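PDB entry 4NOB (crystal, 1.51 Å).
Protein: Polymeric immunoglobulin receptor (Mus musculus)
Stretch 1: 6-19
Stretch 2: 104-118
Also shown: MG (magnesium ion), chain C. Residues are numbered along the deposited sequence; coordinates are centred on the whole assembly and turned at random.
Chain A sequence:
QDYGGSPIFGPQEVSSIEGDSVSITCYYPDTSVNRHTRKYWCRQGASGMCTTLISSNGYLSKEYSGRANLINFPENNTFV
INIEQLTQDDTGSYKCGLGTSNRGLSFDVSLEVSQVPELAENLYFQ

Stretch 1, residues 6-19: SPIFGPQEVSSIEG
Stretch 2 104-118: GLSFDVSLEVSQVPE

How do the two backbones run? Strand 13-17 lies parallel to the strand that ends at Ser114, their N-to-C directions 20° apart, with Glu13 beside Ser110, Val14 beside Leu111 and so on to Ile17 beside Ser114, CA atoms 4.7 to 4.8 Å apart. Backbone angles are extended, mostly near -115/125, with Ser16 at -144/176, Ile17 at -119/152, Ser106 at -150/164 and Ser114 at -97/162. Each even-numbered residue of the first strand bonds both ways: Val14 N donates to Ser110 O (2.8 Å) and Val14 O accepts from Glu112 N (2.9 Å), while Ser16 N reaches Glu112 O and Ser16 O takes Ser114 N (both 2.9 Å). Ser110 N to Gln12 O and Glu18 N to Ser114 O, each 2.9 Å, complete the ladder.

What does Phe107, the residue with the most covered surface, pack against? With chi1 t and chi2 91°, its ring lies under the loop before the strand. Phe9 CA and Gly10 CA sit over the face of the Phe107 ring, 4.2 and 4.0 Å from its centroid, their CH groups meeting the pi cloud. Gly10, at phi/psi -168/-166, brings its backbone close without a side chain: Gly10 O is 3.3 Å from Phe107 CZ.

What does Ile8 meet across the gap? Its CB points toward the second stretch, and chi1 and chi2 are both m. Ile8 CG2 meets Phe107 CB at 3.6 Å and Ile8 CG1 meets Leu105 CB at 3.8 Å, an apolar contact made by the buried Ile8 side chain. Water 1 bridges Ile8 N (3.2 Å) and Ser106 O (3.1 Å).

What does Ile17 close at the other end? Also m, m, it shares a sheet face with Glu13, Ser15, Ser110, Glu112 and Ser114. Ile17 CD1 approaches Ser114 CB at 3.8 Å, and Ile17 CG2 lies 3.9 Å from Val116 CG2, extending apolar contact beyond the strand. On the other face, Val14 (chi1 t) places CG1 3.7 Å from Leu111 CD1.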

# COMPACT_ATOMS: atom_id res chain seq x y z
N SER A 6 9.38 -13.27 -8.58
CA SER A 6 8.37 -12.91 -7.55
C SER A 6 9.06 -12.25 -6.35
O SER A 6 8.95 -12.78 -5.25
CB SER A 6 7.67 -14.12 -7.05
OG SER A 6 7.00 -14.76 -8.15
N PRO A 7 9.76 -11.13 -6.51
CA PRO A 7 10.49 -10.56 -5.41
C PRO A 7 9.58 -10.02 -4.25
O PRO A 7 10.02 -10.03 -3.12
CB PRO A 7 11.29 -9.40 -6.03
CG PRO A 7 10.57 -9.13 -7.31
CD PRO A 7 10.05 -10.44 -7.79
N ILE A 8 8.44 -9.45 -4.61
CA ILE A 8 7.50 -8.81 -3.68
C ILE A 8 6.25 -9.67 -3.62
O ILE A 8 5.73 -10.15 -4.65
CB ILE A 8 7.19 -7.38 -4.10
CG1 ILE A 8 8.41 -6.54 -4.53
CG2 ILE A 8 6.38 -6.68 -3.00
CD1 ILE A 8 9.47 -6.38 -3.46
N PHE A 9 5.72 -9.84 -2.43
CA PHE A 9 4.43 -10.50 -2.19
C PHE A 9 3.59 -9.65 -1.24
O PHE A 9 4.15 -8.95 -0.36
CB PHE A 9 4.57 -11.95 -1.67
CG PHE A 9 3.29 -12.72 -1.55
CD1 PHE A 9 2.48 -12.96 -2.63
CD2 PHE A 9 2.79 -13.14 -0.33
CE1 PHE A 9 1.29 -13.67 -2.53
CE2 PHE A 9 1.65 -13.82 -0.22
CZ PHE A 9 0.85 -14.11 -1.27
N GLY A 10 2.30 -9.76 -1.31
CA GLY A 10 1.38 -9.02 -0.44
C GLY A 10 0.00 -9.64 -0.63
O GLY A 10 -0.11 -10.73 -1.15
N PRO A 11 -1.04 -8.96 -0.17
CA PRO A 11 -2.40 -9.49 -0.31
C PRO A 11 -2.94 -9.08 -1.69
O PRO A 11 -3.11 -7.91 -2.01
CB PRO A 11 -3.12 -8.75 0.79
CG PRO A 11 -2.39 -7.44 0.95
CD PRO A 11 -1.01 -7.65 0.49
N GLN A 12 -3.28 -10.05 -2.52
CA GLN A 12 -3.74 -9.80 -3.87
C GLN A 12 -5.04 -8.98 -3.85
O GLN A 12 -5.23 -8.12 -4.69
CB GLN A 12 -3.96 -11.16 -4.57
CG GLN A 12 -4.46 -11.04 -6.00
CD GLN A 12 -4.76 -12.41 -6.64
OE1 GLN A 12 -4.44 -13.47 -6.04
NE2 GLN A 12 -5.46 -12.39 -7.72
N GLU A 13 -5.95 -9.32 -2.94
CA GLU A 13 -7.17 -8.60 -2.78
C GLU A 13 -7.40 -8.33 -1.35
O GLU A 13 -7.14 -9.16 -0.46
CB GLU A 13 -8.31 -9.40 -3.39
CG GLU A 13 -9.52 -8.51 -3.57
CD GLU A 13 -10.61 -8.81 -2.61
OE1 GLU A 13 -10.27 -9.29 -1.49
OE2 GLU A 13 -11.80 -8.56 -2.98
N VAL A 14 -7.74 -7.07 -1.06
CA VAL A 14 -8.08 -6.64 0.28
C VAL A 14 -9.51 -6.11 0.27
O VAL A 14 -9.82 -5.29 -0.56
CB VAL A 14 -7.14 -5.50 0.78
CG1 VAL A 14 -7.59 -5.02 2.14
CG2 VAL A 14 -5.68 -6.02 0.81
N SER A 15 -10.39 -6.73 1.06
CA SER A 15 -11.81 -6.32 1.10
C SER A 15 -12.07 -5.67 2.45
O SER A 15 -11.65 -6.19 3.48
CB SER A 15 -12.68 -7.52 1.01
OG SER A 15 -12.49 -8.14 -0.23
N SER A 16 -12.74 -4.52 2.45
CA SER A 16 -13.09 -3.80 3.66
C SER A 16 -14.44 -3.16 3.47
O SER A 16 -15.09 -3.28 2.40
CB SER A 16 -12.05 -2.74 3.90
OG SER A 16 -12.14 -2.32 5.28
N ILE A 17 -14.92 -2.53 4.54
CA ILE A 17 -16.14 -1.75 4.56
C ILE A 17 -15.82 -0.33 4.93
O ILE A 17 -14.87 -0.02 5.69
CB ILE A 17 -17.09 -2.36 5.61
CG1 ILE A 17 -17.42 -3.83 5.26
CG2 ILE A 17 -18.35 -1.58 5.73
CD1 ILE A 17 -18.10 -3.97 3.95
N GLU A 18 -16.63 0.60 4.47
CA GLU A 18 -16.47 2.01 4.81
C GLU A 18 -16.38 2.24 6.30
O GLU A 18 -17.18 1.68 7.07
CB GLU A 18 -17.59 2.93 4.31
CG GLU A 18 -17.83 3.09 2.84
CD GLU A 18 -18.31 4.51 2.55
OE1 GLU A 18 -19.29 4.97 3.24
OE2 GLU A 18 -17.82 5.14 1.62
N GLY A 19 -15.35 2.97 6.68
CA GLY A 19 -15.05 3.24 8.10
C GLY A 19 -13.96 2.42 8.69
O GLY A 19 -13.42 2.84 9.75
N GLY A 104 10.08 -1.10 -11.53
CA GLY A 104 10.91 -1.64 -10.40
C GLY A 104 10.20 -2.73 -9.60
O GLY A 104 9.17 -3.27 -10.11
N LEU A 105 10.64 -3.05 -8.35
CA LEU A 105 10.05 -4.20 -7.77
C LEU A 105 8.69 -3.86 -7.12
O LEU A 105 8.65 -3.06 -6.26
CB LEU A 105 10.94 -4.82 -6.72
CG LEU A 105 12.41 -4.99 -7.05
CD1 LEU A 105 13.11 -5.72 -5.89
CD2 LEU A 105 12.52 -5.75 -8.34
N SER A 106 7.62 -4.50 -7.61
CA SER A 106 6.29 -4.22 -7.05
C SER A 106 5.33 -5.36 -7.11
O SER A 106 5.62 -6.40 -7.75
CB SER A 106 5.69 -3.05 -7.75
OG SER A 106 5.40 -3.38 -9.10
N PHE A 107 4.25 -5.25 -6.31
CA PHE A 107 3.21 -6.21 -6.17
C PHE A 107 1.87 -5.52 -6.26
O PHE A 107 1.69 -4.48 -5.61
CB PHE A 107 3.36 -7.01 -4.89
CG PHE A 107 2.29 -8.02 -4.69
CD1 PHE A 107 2.42 -9.35 -5.16
CD2 PHE A 107 1.14 -7.71 -3.97
CE1 PHE A 107 1.43 -10.24 -4.94
CE2 PHE A 107 0.15 -8.62 -3.83
CZ PHE A 107 0.30 -9.91 -4.27
N ASP A 108 0.94 -6.07 -7.05
CA ASP A 108 -0.40 -5.45 -7.30
C ASP A 108 -1.37 -5.91 -6.20
O ASP A 108 -1.56 -7.10 -5.97
CB ASP A 108 -0.93 -5.89 -8.64
CG ASP A 108 -0.12 -5.36 -9.79
OD1 ASP A 108 0.80 -4.54 -9.70
OD2 ASP A 108 -0.41 -5.94 -10.88
N VAL A 109 -2.03 -4.92 -5.62
CA VAL A 109 -3.04 -5.10 -4.59
C VAL A 109 -4.36 -4.49 -5.08
O VAL A 109 -4.40 -3.28 -5.44
CB VAL A 109 -2.59 -4.44 -3.30
CG1 VAL A 109 -3.67 -4.58 -2.24
CG2 VAL A 109 -1.28 -4.99 -2.80
N SER A 110 -5.46 -5.25 -5.08
CA SER A 110 -6.74 -4.71 -5.40
C SER A 110 -7.46 -4.45 -4.07
O SER A 110 -7.60 -5.31 -3.20
CB SER A 110 -7.48 -5.77 -6.15
OG SER A 110 -8.87 -5.47 -6.29
N LEU A 111 -7.83 -3.17 -3.86
CA LEU A 111 -8.51 -2.82 -2.61
C LEU A 111 -9.98 -2.57 -2.96
O LEU A 111 -10.28 -1.72 -3.81
CB LEU A 111 -7.86 -1.56 -2.02
CG LEU A 111 -8.49 -0.96 -0.78
CD1 LEU A 111 -8.55 -1.95 0.36
CD2 LEU A 111 -7.77 0.34 -0.41
N GLU A 112 -10.88 -3.26 -2.27
CA GLU A 112 -12.30 -3.06 -2.44
C GLU A 112 -12.86 -2.56 -1.13
O GLU A 112 -12.77 -3.27 -0.12
CB GLU A 112 -13.06 -4.33 -2.84
CG GLU A 112 -14.60 -4.15 -2.70
CD GLU A 112 -15.28 -3.14 -3.67
OE1 GLU A 112 -14.71 -2.83 -4.75
OE2 GLU A 112 -16.44 -2.69 -3.33
N VAL A 113 -13.46 -1.41 -1.13
CA VAL A 113 -14.11 -0.90 0.06
C VAL A 113 -15.63 -0.80 -0.26
O VAL A 113 -16.04 0.01 -1.05
CB VAL A 113 -13.59 0.47 0.50
CG1 VAL A 113 -14.28 0.98 1.74
CG2 VAL A 113 -12.10 0.43 0.73
N SER A 114 -16.39 -1.65 0.42
CA SER A 114 -17.82 -1.69 0.15
C SER A 114 -18.62 -0.86 1.15
O SER A 114 -18.14 -0.42 2.22
CB SER A 114 -18.27 -3.08 0.24
OG SER A 114 -17.54 -3.89 -0.70
N GLN A 115 -19.85 -0.56 0.76
CA GLN A 115 -20.74 0.22 1.57
C GLN A 115 -21.00 -0.58 2.85
O GLN A 115 -20.95 -1.80 2.92
CB GLN A 115 -22.04 0.48 0.77
CG GLN A 115 -22.90 -0.74 0.54
CD GLN A 115 -23.87 -0.53 -0.58
OE1 GLN A 115 -25.09 -0.34 -0.38
NE2 GLN A 115 -23.34 -0.62 -1.74
N VAL A 116 -21.29 0.20 3.88
CA VAL A 116 -21.75 -0.37 5.14
C VAL A 116 -23.15 -0.95 4.84
O VAL A 116 -24.00 -0.26 4.25
CB VAL A 116 -21.93 0.69 6.25
CG1 VAL A 116 -22.29 -0.04 7.52
CG2 VAL A 116 -20.67 1.44 6.55
N PRO A 117 -23.33 -2.21 5.21
CA PRO A 117 -24.61 -2.81 4.93
C PRO A 117 -25.75 -2.10 5.69
O PRO A 117 -25.55 -1.56 6.80
CB PRO A 117 -24.40 -4.24 5.46
CG PRO A 117 -22.98 -4.53 5.25
CD PRO A 117 -22.35 -3.22 5.66
N GLU A 118 -26.94 -2.09 5.07
CA GLU A 118 -28.10 -1.41 5.66
C GLU A 118 -28.44 -2.31 6.88
O GLU A 118 -28.20 -3.52 6.89
CB GLU A 118 -29.33 -1.32 4.73
CG GLU A 118 -29.09 -0.67 3.37
CD GLU A 118 -28.75 0.81 3.38
OE1 GLU A 118 -29.26 1.57 4.23
OE2 GLU A 118 -28.00 1.22 2.45
MG MG C . -17.87 -1.54 -4.40
O HOH W 1 6.89 -9.19 -7.34
O HOH W 2 -4.43 -7.77 -7.39
O HOH W 3 -15.52 -5.31 0.23
O HOH W 4 -16.51 -0.95 -5.73
O HOH W 5 -17.81 0.00 -3.20
O HOH W 6 -19.19 -2.54 -3.09
O HOH W 7 -18.28 -3.32 -5.52